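TPR repeat-containing protein (Cytophaga hutchinsonii, PDB 3U4T) is of unknown function but, as a tetratricopeptide-repeat protein built of stacked helix pairs, probably serves as a scaffold for binding other proteins. Local coordinates at residues 146-154 with 177-188. The protein carries 1 engineered substitution. Numbering follows the deposited sequence.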
loop_
_atom_site.group_PDB
_atom_site.type_symbol
_atom_site.label_atom_id
_atom_site.label_comp_id
_atom_site.label_asym_id
_atom_site.label_seq_id
_atom_site.Cartn_x
_atom_site.Cartn_y
_atom_site.Cartn_z
ATOM N N TYR A 146 7.458 4.326 2.663
ATOM C CA TYR A 146 7.041 3.155 3.430
ATOM C C TYR A 146 7.156 1.879 2.580
ATOM O O TYR A 146 7.669 0.844 3.034
ATOM C CB TYR A 146 5.597 3.332 3.896
ATOM C CG TYR A 146 5.030 2.136 4.629
ATOM C CD1 TYR A 146 3.772 1.630 4.309
ATOM C CD2 TYR A 146 5.742 1.522 5.657
ATOM C CE1 TYR A 146 3.236 0.537 4.993
ATOM C CE2 TYR A 146 5.211 0.431 6.349
ATOM C CZ TYR A 146 3.961 -0.056 6.010
ATOM O OH TYR A 146 3.443 -1.136 6.686
ATOM N N GLU A 147 6.672 1.969 1.343
ATOM C CA GLU A 147 6.714 0.854 0.410
ATOM C C GLU A 147 8.114 0.607 -0.115
ATOM O O GLU A 147 8.464 -0.519 -0.460
ATOM C CB GLU A 147 5.746 1.100 -0.748
ATOM C CG GLU A 147 4.341 0.591 -0.452
ATOM C CD GLU A 147 3.284 1.257 -1.296
ATOM O OE1 GLU A 147 3.653 1.995 -2.238
ATOM O OE2 GLU A 147 2.084 1.039 -1.016
ATOM N N LEU A 148 8.921 1.660 -0.172
ATOM C CA LEU A 148 10.276 1.506 -0.648
ATOM C C LEU A 148 11.087 0.823 0.442
ATOM O O LEU A 148 11.881 -0.078 0.158
ATOM C CB LEU A 148 10.871 2.871 -1.009
ATOM C CG LEU A 148 12.334 2.903 -1.478
ATOM C CD1 LEU A 148 12.594 1.884 -2.583
ATOM C CD2 LEU A 148 12.648 4.306 -1.956
ATOM N N GLY A 149 10.866 1.224 1.694
ATOM C CA GLY A 149 11.590 0.618 2.805
ATOM C C GLY A 149 11.325 -0.877 2.913
ATOM O O GLY A 149 12.232 -1.683 3.196
ATOM N N GLN A 150 10.071 -1.251 2.684
ATOM C CA GLN A 150 9.686 -2.643 2.732
ATOM C C GLN A 150 10.396 -3.395 1.616
ATOM O O GLN A 150 10.835 -4.531 1.805
ATOM C CB GLN A 150 8.180 -2.784 2.562
ATOM C CG GLN A 150 7.376 -2.232 3.722
ATOM C CD GLN A 150 5.901 -2.450 3.521
ATOM O OE1 GLN A 150 5.275 -1.803 2.690
ATOM N NE2 GLN A 150 5.338 -3.386 4.266
ATOM N N ALA A 151 10.511 -2.772 0.448
ATOM C CA ALA A 151 11.187 -3.448 -0.657
ATOM C C ALA A 151 12.631 -3.706 -0.252
ATOM O O ALA A 151 13.135 -4.806 -0.440
ATOM C CB ALA A 151 11.134 -2.610 -1.920
ATOM N N TYR A 152 13.286 -2.690 0.308
ATOM C CA TYR A 152 14.670 -2.826 0.766
ATOM C C TYR A 152 14.787 -3.947 1.805
ATOM O O TYR A 152 15.652 -4.810 1.709
ATOM C CB TYR A 152 15.164 -1.513 1.388
ATOM C CG TYR A 152 15.482 -0.407 0.410
ATOM C CD1 TYR A 152 16.172 -0.671 -0.774
ATOM C CD2 TYR A 152 15.153 0.917 0.697
ATOM C CE1 TYR A 152 16.530 0.352 -1.646
ATOM C CE2 TYR A 152 15.509 1.954 -0.170
ATOM C CZ TYR A 152 16.196 1.664 -1.338
ATOM O OH TYR A 152 16.544 2.686 -2.193
ATOM N N TYR A 153 13.904 -3.919 2.797
ATOM C CA TYR A 153 13.900 -4.910 3.868
ATOM C C TYR A 153 13.872 -6.335 3.349
ATOM O O TYR A 153 14.688 -7.169 3.733
ATOM C CB TYR A 153 12.683 -4.701 4.774
ATOM C CG TYR A 153 12.529 -5.739 5.867
ATOM C CD1 TYR A 153 13.164 -5.583 7.103
ATOM C CD2 TYR A 153 11.724 -6.861 5.679
ATOM C CE1 TYR A 153 12.992 -6.513 8.131
ATOM C CE2 TYR A 153 11.546 -7.806 6.696
ATOM C CZ TYR A 153 12.181 -7.624 7.923
ATOM O OH TYR A 153 12.008 -8.547 8.937
ATOM N N TYR A 154 12.906 -6.621 2.484
ATOM C CA TYR A 154 12.781 -7.959 1.954
ATOM C C TYR A 154 13.898 -8.257 0.981
ATOM O O TYR A 154 14.114 -9.411 0.616
ATOM C CB TYR A 154 11.398 -8.142 1.331
ATOM C CG TYR A 154 10.327 -8.265 2.378
ATOM C CD1 TYR A 154 10.336 -9.315 3.289
ATOM C CD2 TYR A 154 9.303 -7.329 2.466
ATOM C CE1 TYR A 154 9.344 -9.427 4.268
ATOM C CE2 TYR A 154 8.308 -7.436 3.436
ATOM C CZ TYR A 154 8.332 -8.482 4.332
ATOM O OH TYR A 154 7.335 -8.579 5.288
ATOM N N ILE A 177 3.516 2.934 12.618
ATOM C CA ILE A 177 3.985 2.105 11.532
ATOM C C ILE A 177 5.464 2.333 11.229
ATOM O O ILE A 177 6.148 1.429 10.759
ATOM C CB ILE A 177 3.143 2.355 10.281
ATOM C CG1 ILE A 177 2.623 1.016 9.750
ATOM C CG2 ILE A 177 3.959 3.128 9.261
ATOM C CD1 ILE A 177 1.425 1.123 8.806
ATOM N N GLY A 178 5.954 3.535 11.503
ATOM C CA GLY A 178 7.359 3.818 11.260
ATOM C C GLY A 178 8.232 3.169 12.318
ATOM O O GLY A 178 9.291 2.614 12.015
ATOM N N TYR A 179 7.797 3.232 13.570
ATOM C CA TYR A 179 8.574 2.625 14.639
ATOM C C TYR A 179 8.587 1.110 14.454
ATOM O O TYR A 179 9.626 0.460 14.635
ATOM C CB TYR A 179 7.988 2.996 16.002
ATOM C CG TYR A 179 8.161 4.463 16.361
ATOM C CD1 TYR A 179 9.433 5.024 16.519
ATOM C CD2 TYR A 179 7.052 5.285 16.540
ATOM C CE1 TYR A 179 9.589 6.369 16.847
ATOM C CE2 TYR A 179 7.193 6.630 16.865
ATOM C CZ TYR A 179 8.463 7.169 17.018
ATOM O OH TYR A 179 8.578 8.501 17.337
ATOM N N LEU A 180 7.438 0.554 14.076
ATOM C CA LEU A 180 7.324 -0.888 13.839
ATOM C C LEU A 180 8.384 -1.357 12.851
ATOM O O LEU A 180 9.125 -2.311 13.122
ATOM C CB LEU A 180 5.942 -1.231 13.274
ATOM C CG LEU A 180 5.725 -2.719 12.981
ATOM C CD1 LEU A 180 5.607 -3.495 14.283
ATOM C CD2 LEU A 180 4.454 -2.895 12.155
ATOM N N TRP A 181 8.460 -0.673 11.706
ATOM C CA TRP A 181 9.417 -1.043 10.659
ATOM C C TRP A 181 10.860 -0.712 10.973
ATOM O O TRP A 181 11.759 -1.437 10.560
ATOM C CB TRP A 181 8.993 -0.470 9.299
ATOM C CG TRP A 181 7.886 -1.304 8.706
ATOM C CD1 TRP A 181 6.541 -1.069 8.786
ATOM C CD2 TRP A 181 8.029 -2.587 8.080
ATOM N NE1 TRP A 181 5.838 -2.126 8.260
ATOM C CE2 TRP A 181 6.726 -3.072 7.820
ATOM C CE3 TRP A 181 9.133 -3.378 7.726
ATOM C CZ2 TRP A 181 6.498 -4.313 7.215
ATOM C CZ3 TRP A 181 8.908 -4.603 7.131
ATOM C CH2 TRP A 181 7.595 -5.062 6.883
ATOM N N ARG A 182 11.091 0.376 11.702
ATOM C CA ARG A 182 12.453 0.707 12.107
ATOM C C ARG A 182 12.868 -0.431 13.029
ATOM O O ARG A 182 13.997 -0.924 12.982
ATOM C CB ARG A 182 12.505 2.003 12.902
ATOM C CG ARG A 182 12.333 3.254 12.086
ATOM C CD ARG A 182 13.181 4.357 12.708
ATOM N NE ARG A 182 14.607 4.044 12.620
ATOM C CZ ARG A 182 15.572 4.768 13.182
ATOM N NH1 ARG A 182 15.265 5.851 13.885
ATOM N NH2 ARG A 182 16.842 4.421 13.024
ATOM N N ALA A 183 11.930 -0.849 13.867
ATOM C CA ALA A 183 12.190 -1.933 14.801
ATOM C C ALA A 183 12.597 -3.171 14.010
ATOM O O ALA A 183 13.650 -3.753 14.251
ATOM C CB ALA A 183 10.941 -2.217 15.627
ATOM N N ARG A 184 11.760 -3.558 13.053
ATOM C CA ARG A 184 12.024 -4.723 12.226
ATOM C C ARG A 184 13.323 -4.598 11.439
ATOM O O ARG A 184 14.082 -5.555 11.319
ATOM C CB ARG A 184 10.854 -4.948 11.282
ATOM C CG ARG A 184 9.609 -5.401 12.009
ATOM C CD ARG A 184 8.444 -5.559 11.065
ATOM N NE ARG A 184 7.296 -6.224 11.672
ATOM C CZ ARG A 184 6.133 -6.370 11.052
ATOM N NH1 ARG A 184 5.989 -5.892 9.829
ATOM N NH2 ARG A 184 5.129 -6.995 11.642
ATOM N N ALA A 185 13.583 -3.413 10.917
ATOM C CA ALA A 185 14.793 -3.192 10.154
ATOM C C ALA A 185 16.024 -3.373 11.050
ATOM O O ALA A 185 17.043 -3.926 10.619
ATOM C CB ALA A 185 14.772 -1.804 9.565
ATOM N N ASN A 186 15.935 -2.915 12.296
ATOM C CA ASN A 186 17.052 -3.046 13.227
ATOM C C ASN A 186 17.199 -4.462 13.808
ATOM O O ASN A 186 18.312 -4.918 14.078
ATOM C CB ASN A 186 16.927 -1.985 14.324
ATOM C CG ASN A 186 17.501 -0.635 13.892
ATOM O OD1 ASN A 186 18.704 -0.412 13.969
ATOM N ND2 ASN A 186 16.643 0.256 13.421
ATOM N N ALA A 187 16.088 -5.168 13.982
ATOM C CA ALA A 187 16.149 -6.543 14.494
ATOM C C ALA A 187 16.848 -7.422 13.459
ATOM O O ALA A 187 17.499 -8.403 13.797
ATOM C CB ALA A 187 14.737 -7.082 14.764
ATOM N N ALA A 188 16.704 -7.060 12.188
ATOM C CA ALA A 188 17.327 -7.792 11.092
ATOM C C ALA A 188 18.847 -7.609 11.122
ATOM O O ALA A 188 19.597 -8.502 10.715
ATOM C CB ALA A 188 16.764 -7.302 9.771
HETATM O O HOH W 1 13.518 -8.495 11.443
#
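Tyr146 meets Trp181 with its ring edge turned toward the indole face, an offset edge-to-face pair with planes 71° apart and the five-membered ring as its target. CG lies anti to the backbone N (chi1 176°), which carries the phenol across to the other helix; there Trp181 NE1 donates a weak, strongly bent hydrogen bond to Tyr146 OH (3.0 Å). Ile177 CG2 lies over the rim of one face of the Tyr146 ring, while Ile177 CD1 lies 3.7 Å from the same Tyr146 OH. One turn on, Gln150 sets CG over the indole face, 4.1 Å from the centroid of the six-membered ring of Trp181 and almost on the ring normal, a CH-pi contact, while its amide, turned steeply to the ring, brings NE2 to 3.3 Å from Trp181 CZ2. Over the opposite face of the indole, offset toward its rim, comes NH1 of Arg184, the guanidinium set edge-on, while its NE forms a salt bridge with Glu222. Tyr153 receives the far edge of the indole on its face, Trp181 CZ3 coming within 3.9 Å of Tyr153 CD2 in an edge-to-face pair, the planes near perpendicular. It is itself a knob among Trp181, Arg184, Ala185 and Ala188, and a water links its OH to Arg184 O. Tyr154 completes the socket around Trp181, its OH 3.9 Å from Trp181 CH2. Segments 146-154 and 177-188 run nearly parallel, their axes at 18° with a closest approach of 10.9 Å, consistent with a tetratricopeptide-repeat array. Helix 158-171 adds Phe165 beside Trp181 and Tyr158 beside Tyr153, while helices 109-120 and 124-131 pack against 146-154 and helix 199-209 against 177-188.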